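PDB 6WY9: acyl-CoA dehydrogenase domain protein Tcur3483 from Thermomonospora curvata, which binds FAD and probably acts as an oxidoreductase on CH-CH groups, as members of the acyl-CoA dehydrogenase family do. Local coordinates for residues R309-N312 and W313-I317. Residues are numbered along the deposited sequence; the frame is centred on the assembly and turned at random.
Sequences RLLN and WKMTI
Leu311 and Met315, one helical turn apart, illustrate the i to i+4 pairing of an alpha helix. The amide N of Met315 donates to Leu311 O at 2.9 Å, nearly in line with the carbonyl bond. Met315 then folds back over the same oxygen: with CG beside its own backbone N (chi1 -61°) and the chain bent at chi2 (-37°), CG comes to 3.1 Å from Leu311 O. The ends of the two side chains meet only loosely, Met315 CE lying 4.4 Å from Leu311 CD2.

Asn312 works through its backbone. Its carbonyl O accepts Thr316 N at 2.8 Å, and the hydroxyl OG1 of Thr316 also reaches Asn312 O, a bond that is doubtful because the position of OG1 is less sure. Trp313 donates its N to Arg309 O (3.0 Å), while its indole, in the conformer described here, has CG anti to the backbone N (chi1 -177°) and swings away from the preceding turn; the side chain is modelled in two conformers.

The turns belong to helix 292-321 of the C-terminal domain. Leu310, Leu311 and Lys314 pack on apolar side chains of a neighbouring subunit. Within the chain, Leu311, Asn312 and Met315 pack against helix 326-350, Trp313, Thr316 and Ile317 meet Ile90 of helix 90-103, and Asn312 and Thr316 also touch helix 263-286.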
loop_
_atom_site.group_PDB
_atom_site.type_symbol
_atom_site.label_atom_id
_atom_site.label_comp_id
_atom_site.label_asym_id
_atom_site.label_seq_id
_atom_site.Cartn_x
_atom_site.Cartn_y
_atom_site.Cartn_z
ATOM N N ARG A 309 -16.146 -10.574 0.829
ATOM C CA ARG A 309 -17.446 -11.207 0.761
ATOM C C ARG A 309 -17.745 -11.949 2.050
ATOM O O ARG A 309 -18.906 -12.012 2.491
ATOM C CB ARG A 309 -17.493 -12.138 -0.448
ATOM C CG ARG A 309 -16.807 -13.481 -0.239
ATOM C CD ARG A 309 -16.718 -14.320 -1.549
ATOM N NE ARG A 309 -18.036 -14.650 -2.078
ATOM C CZ ARG A 309 -18.274 -15.117 -3.308
ATOM N NH1 ARG A 309 -19.514 -15.383 -3.688
ATOM N NH2 ARG A 309 -17.282 -15.322 -4.156
ATOM N N LEU A 310 -16.704 -12.501 2.689
ATOM C CA LEU A 310 -16.920 -13.203 3.949
ATOM C C LEU A 310 -17.226 -12.223 5.078
ATOM O O LEU A 310 -18.120 -12.472 5.902
ATOM C CB LEU A 310 -15.698 -14.058 4.277
ATOM C CG LEU A 310 -15.510 -15.302 3.411
ATOM C CD1 LEU A 310 -14.134 -15.894 3.663
ATOM C CD2 LEU A 310 -16.560 -16.310 3.705
ATOM N N LEU A 311 -16.524 -11.098 5.113
ATOM C CA LEU A 311 -16.848 -10.080 6.111
ATOM C C LEU A 311 -18.263 -9.536 5.893
ATOM O O LEU A 311 -19.032 -9.407 6.845
ATOM C CB LEU A 311 -15.804 -8.977 6.051
ATOM C CG LEU A 311 -14.408 -9.346 6.542
ATOM C CD1 LEU A 311 -13.499 -8.157 6.260
ATOM C CD2 LEU A 311 -14.460 -9.661 8.061
ATOM N N ASN A 312 -18.640 -9.270 4.623
ATOM C CA ASN A 312 -19.998 -8.800 4.315
ATOM C C ASN A 312 -21.048 -9.777 4.804
ATOM O O ASN A 312 -22.074 -9.381 5.388
ATOM C CB ASN A 312 -20.148 -8.574 2.805
ATOM C CG ASN A 312 -19.422 -7.361 2.364
ATOM O OD1 ASN A 312 -18.956 -6.607 3.218
ATOM N ND2 ASN A 312 -19.296 -7.145 1.047
ATOM N N TRP A 313 -20.799 -11.066 4.598
ATOM C CA TRP A 313 -21.762 -12.075 5.020
ATOM C C TRP A 313 -21.946 -12.061 6.538
ATOM O O TRP A 313 -23.078 -11.982 7.041
ATOM C CB TRP A 313 -21.320 -13.453 4.521
ATOM C CG TRP A 313 -22.293 -14.506 4.858
ATOM C CD1 TRP A 313 -22.108 -15.550 5.705
ATOM C CD2 TRP A 313 -23.636 -14.611 4.373
ATOM N NE1 TRP A 313 -23.254 -16.322 5.767
ATOM C CE2 TRP A 313 -24.205 -15.760 4.960
ATOM C CE3 TRP A 313 -24.409 -13.853 3.490
ATOM C CZ2 TRP A 313 -25.509 -16.162 4.694
ATOM C CZ3 TRP A 313 -25.699 -14.258 3.225
ATOM C CH2 TRP A 313 -26.239 -15.397 3.828
ATOM N N LYS A 314 -20.846 -12.146 7.288
ATOM C CA LYS A 314 -20.942 -12.029 8.743
ATOM C C LYS A 314 -21.689 -10.761 9.156
ATOM O O LYS A 314 -22.584 -10.800 10.007
ATOM C CB LYS A 314 -19.552 -12.033 9.363
ATOM C CG LYS A 314 -18.742 -13.291 9.216
ATOM C CD LYS A 314 -17.417 -13.069 9.967
ATOM C CE LYS A 314 -17.620 -12.747 11.484
ATOM N NZ LYS A 314 -16.429 -11.984 12.054
ATOM N N MET A 315 -21.349 -9.620 8.550
ATOM C CA MET A 315 -21.969 -8.373 9.004
ATOM C C MET A 315 -23.455 -8.283 8.635
ATOM O O MET A 315 -24.253 -7.751 9.413
ATOM C CB MET A 315 -21.166 -7.193 8.482
ATOM C CG MET A 315 -19.715 -7.252 9.021
ATOM S SD MET A 315 -19.492 -7.854 10.760
ATOM C CE MET A 315 -17.759 -8.405 10.690
ATOM N N THR A 316 -23.865 -8.827 7.489
ATOM C CA THR A 316 -25.295 -8.888 7.190
ATOM C C THR A 316 -26.032 -9.720 8.220
ATOM O O THR A 316 -27.118 -9.342 8.688
ATOM C CB THR A 316 -25.501 -9.436 5.777
ATOM O OG1 THR A 316 -24.811 -8.579 4.881
ATOM C CG2 THR A 316 -26.977 -9.406 5.396
ATOM N N ILE A 317 -25.455 -10.851 8.610
ATOM C CA ILE A 317 -26.093 -11.663 9.636
ATOM C C ILE A 317 -26.292 -10.851 10.905
ATOM O O ILE A 317 -27.357 -10.889 11.551
ATOM C CB ILE A 317 -25.257 -12.922 9.904
ATOM C CG1 ILE A 317 -25.406 -13.883 8.695
ATOM C CG2 ILE A 317 -25.724 -13.518 11.253
ATOM C CD1 ILE A 317 -24.452 -15.057 8.658
#